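Local coordinates for protein 4-oxalocrotonate tautomerase family enzyme (Burkholderia sp. RPE67, PDB 6VVM) that belongs to the tautomerase enzyme family of the MIF clan and assembles as a trimer of subunits, each built from two related beta-alpha-beta units, at residues L3-P8 with D21-A26; A17-G22 with S90-S95; P62-I67 with E86-V91; A66-G71 with E78-H83. All coordinates share one frame; numbering follows the deposited sequence.

Interaction 1 of 4, residues L3-P8 with D21-A26; sequences LEVYLP and DGLTRA
Leu23 reaches down from helix 13-31 and overlaps two residues of strand 2-8, with Leu3 lying against the root of its side chain and Val5 against its tip. At the root, Leu3 CD1 rests 4.1 Å from Leu23 CB, and the two leucine side chains pass at a slant. Val5 meets the far end tip to tip, its CG2 standing 3.6 Å from Leu23 CD1, the closest approach between the segments. The Leu23 torsion explains the reach: CG lies opposite the carbonyl carbon (chi1 -66°), and the extended chain beyond it carries CD1 on toward the strand. Glu4, between these two strand residues, points to the other face of the sheet, where its carboxylate meets Thr43 and forms a salt bridge with Lys104 of the second subunit. Helix 74-92 comes in from the flank, its Leu84, Thr87 and Ser88 touching Leu23. On the helix itself, Arg25 NE bonds to Asp21 OD1 at 2.9 Å; the N-H comes from the syn side of the carboxylate, 30° out of its plane, and the bond bends to 142°. This salt bridge runs along the helix and takes no part in the packing against the strand. The contact joins the first strand and the helix of the unit formed by strand 2-8, helix 13-31 and strand 39-45. Its chemistry is wholly apolar: three buried aliphatic side chains hold helix to strand by shape and water exclusion, with charge kept away from the interface.

Interaction 2 of 4, residues A17-G22 with S90-S95; sequences ASLIDG and SVLDVS
Val91 turns its CG1 methyl onto helix 13-31 at Leu19, and this is where the packing is tight. CG1 lies 3.7 Å from Leu19 N and 3.8 Å from Leu19 CB, close enough to touch backbone as well as side chain. With Leu19 CG opposite its backbone N (chi1 178°), the leucine crosses the valine at an angle, and its CD1 comes to 4.1 Å from Val91 CB. Toward the sheet the fit relaxes: Leu19 CD2 and Leu92 CD2 are 4.4 Å apart, though both residues are buried, Leu19 against Leu42 and Leu92 against His11 and Pro62. Toward solvent lies partly exposed Ser18, whose OG makes only a loose 4.0 Å contact with Val91 CG1. One valine methyl thus makes both the close contacts with Leu19 and the loose one with Ser18. Immediately beyond, helix 74-92 ends in a Schellman motif: Asp93 takes a positive phi of 63°, Val94 N bonds back to Ala89 O, and Asp93 N makes a weak bond to Ser90 O. Two roughly antiparallel helices, one from each beta-alpha-beta unit, lying side by side across one face of a shared four-stranded sheet are the layout of the tautomerase fold.

Interaction 3 of 4, residues P62-I67 with E86-V91; sequences PVIIAI and ETSASV
Van der Waals packing makes up the contact, and Ser88 of helix 74-92 receives all of it, from Ile64 and Pro62. Ile64 brings the end of its longer branch up to the serine: CD1 lies 3.6 Å from Ser88 OG and 4.0 Å from Ser88 CB, while CG1 follows at 3.8 Å from the same OG. Ile64 CG1 stands opposite the carbonyl carbon, and chi2 of 97° is well off a staggered value, a setting that may carry mild strain and that places CD1 beside the hydroxyl. Pro62 adds a second, looser touch through its ring, CG sitting 4.2 Å from Ser88 CB. The proline follows a cis peptide bond at the entrance to the strand, and its ring also packs on Leu92, Val94 and Thr99. In the fold, these residues link the first strand of the second beta-alpha-beta unit, strand 63-69, to the helix that crosses over to the parallel strand 100-106. Among the side chains that meet here, the polar one is Ser88. Its OG lies beside its own backbone N (chi1 -65°) and hydrogen-bonds to Leu84 O one turn earlier, so this buried hydroxyl is satisfied even though its neighbours across the contact are methyl and methylene groups. Backbone bonding leads elsewhere: Ile64 pairs with Arg100 and Met102 of strand 100-106, and within helix 74-92 Ser90 N bonds to Glu86 O at 2.9 Å and Val91 N to Thr87 O at the same distance.

Interaction 4 of 4, residues A66-G71 with E78-H83; sequences AILIAG and EALIAH
Strand 63-69 lies in the sheet whose face helix 74-92 covers, with the backbones well separated, the nearest CA atoms being those of Ala66 and Leu80 at 8.9 Å, so side chains must bridge the gap. Leu80 supplies the helix side of that bridge. Its CG stands opposite its own backbone N (chi1 -172°), and chi2 of 58° turns CD1 aside and leaves CD2 as the extended branch, anti to CA and pointing at the strand. There the one methyl serves two partners. Leu68 comes up to meet it tip to tip, CD1 to Leu80 CD2 at 3.8 Å; its CG lies opposite the carbonyl carbon (chi1 -49°) and the chain beyond is extended, which gives it the length to reach the helix. Ala66, two residues back on the same face of the strand, offers just its CB, 4.2 Å from Leu80 CD2, a lighter touch beside the leucine pair. All three residues are buried, and the interaction between them is purely aliphatic. The helix keeps its regular bonding here, with Ala82 N to Glu78 O at 3.0 Å and His83 N to Ala79 O at 2.8 Å. Around the contact, Ala30 and Ile31 of helix 13-31 close on Leu80, and Ile31 also reaches Leu68, which touches the N-terminal Pro1 too. Strand 100-106 lies on the other flank, its Ile103 packing against Leu68 and Ile81, so the contact sits between the neighbouring helix and an outermost strand of this chain's sheet.

In the fold
From the N terminus, interaction 1 closes first, folding helix 13-31 back over strand 2-8. Interaction 2 opens on that same helix, sharing Asp21 and Gly22, and spans a long loop to the end of helix 74-92, tying the two beta-alpha-beta units together. Within that span, strand 63-69 starts interactions 3 and 4, which share Ala66 and Ile67. Interaction 4 closes early on the helix, inside the longer loop of interaction 3, and interaction 3 closes near its end, where it shares Ser90 and Val91 with interaction 2. Backbone pairing of strands 2-8 and 63-69 joins interactions 1 and 3 at the centre of one sheet.

Interaction 1 of 4, residues L3-P8 with D21-A26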
# COMPACT_ATOMS: atom_id res chain seq x y z
N LEU A 3 -3.87 -7.45 5.93
CA LEU A 3 -2.68 -7.99 5.29
C LEU A 3 -2.78 -7.82 3.78
O LEU A 3 -3.84 -8.03 3.19
CB LEU A 3 -2.48 -9.48 5.62
CG LEU A 3 -2.66 -9.93 7.07
CD1 LEU A 3 -2.23 -11.38 7.19
CD2 LEU A 3 -1.84 -9.02 8.00
N GLU A 4 -1.66 -7.46 3.16
CA GLU A 4 -1.60 -7.41 1.70
C GLU A 4 -0.39 -8.24 1.29
O GLU A 4 0.72 -7.99 1.76
CB GLU A 4 -1.51 -5.97 1.16
CG GLU A 4 -1.19 -5.96 -0.34
CD GLU A 4 -1.37 -4.62 -1.05
OE1 GLU A 4 -1.32 -3.55 -0.39
OE2 GLU A 4 -1.56 -4.65 -2.28
N VAL A 5 -0.62 -9.26 0.46
CA VAL A 5 0.44 -10.11 -0.03
C VAL A 5 0.68 -9.83 -1.50
O VAL A 5 -0.23 -9.99 -2.33
CB VAL A 5 0.13 -11.60 0.20
CG1 VAL A 5 1.33 -12.43 -0.18
CG2 VAL A 5 -0.26 -11.83 1.65
N TYR A 6 1.89 -9.41 -1.82
CA TYR A 6 2.36 -9.34 -3.20
C TYR A 6 2.90 -10.71 -3.61
O TYR A 6 3.84 -11.23 -2.99
CB TYR A 6 3.43 -8.27 -3.34
CG TYR A 6 2.86 -6.87 -3.33
CD1 TYR A 6 2.62 -6.20 -2.14
CD2 TYR A 6 2.55 -6.23 -4.52
CE1 TYR A 6 2.10 -4.93 -2.13
CE2 TYR A 6 2.04 -4.96 -4.53
CZ TYR A 6 1.82 -4.31 -3.34
OH TYR A 6 1.31 -3.03 -3.37
N LEU A 7 2.28 -11.30 -4.62
CA LEU A 7 2.65 -12.63 -5.09
C LEU A 7 2.57 -12.68 -6.61
O LEU A 7 1.93 -11.82 -7.23
CB LEU A 7 1.77 -13.72 -4.45
CG LEU A 7 0.31 -13.94 -4.87
CD1 LEU A 7 -0.29 -15.11 -4.08
CD2 LEU A 7 -0.54 -12.68 -4.67
N PRO A 8 3.26 -13.62 -7.24
CA PRO A 8 3.19 -13.72 -8.69
C PRO A 8 1.91 -14.40 -9.14
O PRO A 8 1.22 -15.06 -8.36
CB PRO A 8 4.41 -14.59 -9.05
CG PRO A 8 5.17 -14.79 -7.76
CD PRO A 8 4.18 -14.61 -6.66
N ASP A 21 -6.29 -18.79 4.46
CA ASP A 21 -6.54 -19.58 5.67
C ASP A 21 -5.32 -19.57 6.59
O ASP A 21 -5.42 -19.29 7.79
CB ASP A 21 -6.93 -21.00 5.28
CG ASP A 21 -7.00 -21.96 6.47
OD1 ASP A 21 -7.60 -21.59 7.50
OD2 ASP A 21 -6.46 -23.09 6.35
N GLY A 22 -4.14 -19.86 6.04
CA GLY A 22 -2.96 -19.99 6.88
C GLY A 22 -2.51 -18.67 7.46
O GLY A 22 -2.10 -18.60 8.62
N LEU A 23 -2.55 -17.59 6.66
CA LEU A 23 -2.13 -16.28 7.15
C LEU A 23 -3.06 -15.78 8.25
O LEU A 23 -2.64 -15.03 9.14
CB LEU A 23 -2.08 -15.28 5.99
CG LEU A 23 -1.00 -15.57 4.94
CD1 LEU A 23 -1.13 -14.54 3.84
CD2 LEU A 23 0.38 -15.47 5.55
N THR A 24 -4.34 -16.15 8.19
CA THR A 24 -5.25 -15.77 9.26
C THR A 24 -4.91 -16.52 10.54
O THR A 24 -4.79 -15.92 11.61
CB THR A 24 -6.70 -16.00 8.82
OG1 THR A 24 -6.96 -15.18 7.67
CG2 THR A 24 -7.69 -15.62 9.93
N ARG A 25 -4.71 -17.84 10.45
CA ARG A 25 -4.27 -18.60 11.61
C ARG A 25 -2.94 -18.09 12.13
O ARG A 25 -2.70 -18.07 13.34
CB ARG A 25 -4.15 -20.08 11.27
CG ARG A 25 -5.43 -20.72 10.80
CD ARG A 25 -5.17 -22.16 10.33
NE ARG A 25 -6.40 -22.74 9.82
CZ ARG A 25 -7.30 -23.37 10.58
NH1 ARG A 25 -7.08 -23.52 11.89
NH2 ARG A 25 -8.39 -23.86 10.03
N ALA A 26 -2.07 -17.65 11.22
CA ALA A 26 -0.76 -17.15 11.62
C ALA A 26 -0.91 -15.88 12.43
O ALA A 26 -0.17 -15.68 13.41
CB ALA A 26 0.11 -16.89 10.38

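Interaction 2 of 4, residues A17-G22 with S90-S95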
# COMPACT_ATOMS: atom_id res chain seq x y z
N ALA A 17 -6.83 -19.65 -1.52
CA ALA A 17 -7.70 -19.90 -0.37
C ALA A 17 -6.92 -20.51 0.80
O ALA A 17 -7.15 -20.16 1.96
CB ALA A 17 -8.87 -20.80 -0.78
N SER A 18 -5.97 -21.42 0.51
CA SER A 18 -5.18 -21.99 1.60
C SER A 18 -4.19 -20.97 2.16
O SER A 18 -3.87 -21.00 3.35
CB SER A 18 -4.45 -23.25 1.11
OG SER A 18 -3.49 -23.68 2.06
N LEU A 19 -3.76 -20.03 1.34
CA LEU A 19 -2.91 -18.96 1.86
C LEU A 19 -3.69 -18.02 2.77
O LEU A 19 -3.17 -17.60 3.81
CB LEU A 19 -2.29 -18.18 0.70
CG LEU A 19 -1.41 -17.00 1.13
CD1 LEU A 19 -0.16 -17.49 1.82
CD2 LEU A 19 -1.05 -16.11 -0.08
N ILE A 20 -4.91 -17.66 2.37
CA ILE A 20 -5.74 -16.79 3.20
C ILE A 20 -6.03 -17.49 4.52
O ILE A 20 -5.99 -16.88 5.59
CB ILE A 20 -7.04 -16.40 2.46
CG1 ILE A 20 -6.78 -15.25 1.46
CG2 ILE A 20 -8.14 -16.03 3.47
CD1 ILE A 20 -7.73 -15.23 0.27
N ASP A 21 -6.29 -18.79 4.46
CA ASP A 21 -6.54 -19.58 5.67
C ASP A 21 -5.32 -19.57 6.59
O ASP A 21 -5.42 -19.29 7.79
CB ASP A 21 -6.93 -21.00 5.28
CG ASP A 21 -7.00 -21.96 6.47
OD1 ASP A 21 -7.60 -21.59 7.50
OD2 ASP A 21 -6.46 -23.09 6.35
N GLY A 22 -4.14 -19.86 6.04
CA GLY A 22 -2.96 -19.99 6.88
C GLY A 22 -2.51 -18.67 7.46
O GLY A 22 -2.10 -18.60 8.62
N SER A 90 5.61 -21.78 3.09
CA SER A 90 5.16 -23.16 2.99
C SER A 90 3.99 -23.29 2.02
O SER A 90 3.97 -24.22 1.20
CB SER A 90 4.81 -23.70 4.38
OG SER A 90 3.44 -23.52 4.67
N VAL A 91 3.04 -22.35 2.05
CA VAL A 91 1.88 -22.45 1.18
C VAL A 91 2.26 -22.17 -0.27
O VAL A 91 1.88 -22.91 -1.19
CB VAL A 91 0.76 -21.50 1.65
CG1 VAL A 91 -0.42 -21.54 0.68
CG2 VAL A 91 0.29 -21.88 3.06
N LEU A 92 3.03 -21.11 -0.50
CA LEU A 92 3.45 -20.79 -1.85
C LEU A 92 4.60 -21.68 -2.33
O LEU A 92 4.97 -21.59 -3.50
CB LEU A 92 3.86 -19.32 -1.95
CG LEU A 92 2.79 -18.28 -1.67
CD1 LEU A 92 3.39 -16.89 -1.82
CD2 LEU A 92 1.62 -18.48 -2.61
N ASP A 93 5.15 -22.51 -1.46
CA ASP A 93 6.19 -23.48 -1.82
C ASP A 93 7.46 -22.80 -2.31
O ASP A 93 8.00 -23.13 -3.37
CB ASP A 93 5.67 -24.47 -2.86
CG ASP A 93 6.48 -25.75 -2.88
OD1 ASP A 93 7.07 -26.08 -1.83
OD2 ASP A 93 6.55 -26.40 -3.94
N VAL A 94 7.94 -21.82 -1.54
CA VAL A 94 9.16 -21.10 -1.84
C VAL A 94 10.01 -21.03 -0.58
O VAL A 94 9.55 -21.33 0.52
CB VAL A 94 8.91 -19.67 -2.38
CG1 VAL A 94 8.22 -19.72 -3.73
CG2 VAL A 94 8.11 -18.87 -1.37
N SER A 95 11.25 -20.60 -0.75
CA SER A 95 12.18 -20.54 0.37
C SER A 95 11.72 -19.50 1.38
O SER A 95 11.21 -18.43 1.02
CB SER A 95 13.59 -20.20 -0.12
OG SER A 95 13.74 -18.79 -0.19

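Interaction 3 of 4, residues P62-I67 with E86-V91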
# COMPACT_ATOMS: atom_id res chain seq x y z
N PRO A 62 7.48 -13.61 -2.04
CA PRO A 62 6.40 -12.73 -1.57
C PRO A 62 6.79 -11.61 -0.60
O PRO A 62 7.70 -11.75 0.21
CB PRO A 62 5.45 -13.70 -0.87
CG PRO A 62 6.35 -14.77 -0.32
CD PRO A 62 7.61 -14.82 -1.19
N VAL A 63 6.08 -10.49 -0.71
CA VAL A 63 6.19 -9.37 0.22
C VAL A 63 4.85 -9.22 0.92
O VAL A 63 3.81 -9.11 0.26
CB VAL A 63 6.58 -8.07 -0.50
CG1 VAL A 63 6.51 -6.88 0.47
CG2 VAL A 63 7.98 -8.21 -1.12
N ILE A 64 4.86 -9.26 2.25
CA ILE A 64 3.63 -9.15 3.03
C ILE A 64 3.67 -7.82 3.78
O ILE A 64 4.61 -7.56 4.54
CB ILE A 64 3.47 -10.32 4.01
CG1 ILE A 64 3.55 -11.67 3.30
CG2 ILE A 64 2.13 -10.19 4.72
CD1 ILE A 64 4.95 -12.35 3.34
N ILE A 65 2.65 -6.99 3.57
CA ILE A 65 2.45 -5.79 4.36
C ILE A 65 1.33 -6.07 5.35
O ILE A 65 0.24 -6.51 4.96
CB ILE A 65 2.12 -4.59 3.47
CG1 ILE A 65 3.25 -4.34 2.48
CG2 ILE A 65 1.83 -3.35 4.32
CD1 ILE A 65 2.88 -3.40 1.35
N ALA A 66 1.61 -5.84 6.63
CA ALA A 66 0.66 -6.08 7.71
C ALA A 66 0.40 -4.76 8.41
O ALA A 66 1.33 -4.16 8.96
CB ALA A 66 1.18 -7.12 8.70
N ILE A 67 -0.86 -4.33 8.40
CA ILE A 67 -1.27 -3.07 9.00
C ILE A 67 -2.01 -3.35 10.29
O ILE A 67 -3.07 -4.00 10.28
CB ILE A 67 -2.13 -2.25 8.03
CG1 ILE A 67 -1.34 -2.03 6.74
CG2 ILE A 67 -2.55 -0.95 8.69
CD1 ILE A 67 -2.02 -1.14 5.72
N GLU A 86 6.82 -17.97 7.54
CA GLU A 86 6.78 -19.43 7.43
C GLU A 86 5.52 -19.90 6.70
O GLU A 86 5.59 -20.80 5.86
CB GLU A 86 6.86 -20.08 8.81
CG GLU A 86 6.51 -21.58 8.80
CD GLU A 86 7.52 -22.40 8.02
OE1 GLU A 86 8.69 -21.98 7.92
OE2 GLU A 86 7.15 -23.47 7.48
N THR A 87 4.37 -19.28 7.00
CA THR A 87 3.12 -19.64 6.33
C THR A 87 3.20 -19.34 4.84
O THR A 87 2.84 -20.18 4.00
CB THR A 87 1.94 -18.87 6.94
OG1 THR A 87 1.69 -19.31 8.28
CG2 THR A 87 0.69 -19.08 6.09
N SER A 88 3.64 -18.13 4.49
CA SER A 88 3.74 -17.77 3.09
C SER A 88 4.68 -18.70 2.34
O SER A 88 4.35 -19.19 1.25
CB SER A 88 4.20 -16.31 2.96
OG SER A 88 3.22 -15.45 3.51
N ALA A 89 5.84 -18.99 2.93
CA ALA A 89 6.82 -19.83 2.24
C ALA A 89 6.31 -21.25 2.08
O ALA A 89 6.52 -21.87 1.03
CB ALA A 89 8.15 -19.82 2.99
N SER A 90 5.61 -21.78 3.09
CA SER A 90 5.16 -23.16 2.99
C SER A 90 3.99 -23.29 2.02
O SER A 90 3.97 -24.22 1.20
CB SER A 90 4.81 -23.70 4.38
OG SER A 90 3.44 -23.52 4.67
N VAL A 91 3.04 -22.35 2.05
CA VAL A 91 1.88 -22.45 1.18
C VAL A 91 2.26 -22.17 -0.27
O VAL A 91 1.88 -22.91 -1.19
CB VAL A 91 0.76 -21.50 1.65
CG1 VAL A 91 -0.42 -21.54 0.68
CG2 VAL A 91 0.29 -21.88 3.06

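Interaction 4 of 4, residues A66-G71 with E78-H83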
# COMPACT_ATOMS: atom_id res chain seq x y z
N ALA A 66 1.61 -5.84 6.63
CA ALA A 66 0.66 -6.08 7.71
C ALA A 66 0.40 -4.76 8.41
O ALA A 66 1.33 -4.16 8.96
CB ALA A 66 1.18 -7.12 8.70
N ILE A 67 -0.86 -4.33 8.40
CA ILE A 67 -1.27 -3.07 9.00
C ILE A 67 -2.01 -3.35 10.29
O ILE A 67 -3.07 -4.00 10.28
CB ILE A 67 -2.13 -2.25 8.03
CG1 ILE A 67 -1.34 -2.03 6.74
CG2 ILE A 67 -2.55 -0.95 8.69
CD1 ILE A 67 -2.02 -1.14 5.72
N LEU A 68 -1.48 -2.83 11.40
CA LEU A 68 -1.98 -3.09 12.75
C LEU A 68 -2.28 -1.78 13.46
O LEU A 68 -1.59 -0.78 13.23
CB LEU A 68 -0.95 -3.84 13.59
CG LEU A 68 -0.28 -5.09 13.00
CD1 LEU A 68 0.82 -5.56 13.93
CD2 LEU A 68 -1.32 -6.16 12.81
N ILE A 69 -3.28 -1.78 14.35
CA ILE A 69 -3.41 -0.63 15.23
C ILE A 69 -2.24 -0.64 16.20
O ILE A 69 -1.83 -1.70 16.69
CB ILE A 69 -4.77 -0.63 15.97
CG1 ILE A 69 -5.91 -0.48 14.97
CG2 ILE A 69 -4.83 0.55 16.94
CD1 ILE A 69 -7.31 -0.41 15.60
N ALA A 70 -1.66 0.53 16.44
CA ALA A 70 -0.49 0.62 17.30
C ALA A 70 -0.74 -0.01 18.67
O ALA A 70 -1.88 -0.10 19.14
CB ALA A 70 -0.05 2.08 17.46
N GLY A 71 0.33 -0.48 19.29
CA GLY A 71 0.22 -1.06 20.62
C GLY A 71 0.87 -2.43 20.79
O GLY A 71 1.13 -2.87 21.91
N GLU A 78 7.65 -9.64 16.26
CA GLU A 78 8.61 -10.68 15.87
C GLU A 78 7.90 -11.99 15.56
O GLU A 78 8.24 -12.67 14.59
CB GLU A 78 9.63 -10.88 16.99
CG GLU A 78 10.78 -11.81 16.67
CD GLU A 78 11.85 -11.75 17.74
OE1 GLU A 78 12.17 -12.81 18.32
OE2 GLU A 78 12.37 -10.65 18.01
N ALA A 79 6.94 -12.37 16.40
CA ALA A 79 6.18 -13.60 16.16
C ALA A 79 5.34 -13.47 14.90
O ALA A 79 5.27 -14.41 14.10
CB ALA A 79 5.31 -13.94 17.37
N LEU A 80 4.71 -12.31 14.70
CA LEU A 80 3.97 -12.07 13.47
C LEU A 80 4.86 -12.24 12.24
O LEU A 80 4.49 -12.93 11.30
CB LEU A 80 3.34 -10.67 13.51
CG LEU A 80 2.38 -10.37 12.35
CD1 LEU A 80 1.22 -11.38 12.26
CD2 LEU A 80 1.85 -8.96 12.45
N ILE A 81 6.06 -11.63 12.26
CA ILE A 81 7.01 -11.79 11.15
C ILE A 81 7.32 -13.27 10.92
O ILE A 81 7.33 -13.75 9.79
CB ILE A 81 8.29 -10.98 11.42
CG1 ILE A 81 8.04 -9.48 11.18
CG2 ILE A 81 9.44 -11.48 10.54
CD1 ILE A 81 9.16 -8.59 11.72
N ALA A 82 7.58 -14.01 12.00
CA ALA A 82 7.98 -15.40 11.85
C ALA A 82 6.84 -16.23 11.28
O ALA A 82 7.04 -17.05 10.37
CB ALA A 82 8.44 -15.96 13.19
N HIS A 83 5.62 -16.02 11.79
CA HIS A 83 4.48 -16.83 11.38
C HIS A 83 4.02 -16.50 9.97
O HIS A 83 3.69 -17.40 9.19
CB HIS A 83 3.32 -16.65 12.36
CG HIS A 83 3.42 -17.48 13.60
ND1 HIS A 83 2.71 -18.65 13.76
CD2 HIS A 83 4.11 -17.30 14.75
CE1 HIS A 83 2.97 -19.16 14.96
NE2 HIS A 83 3.81 -18.35 15.58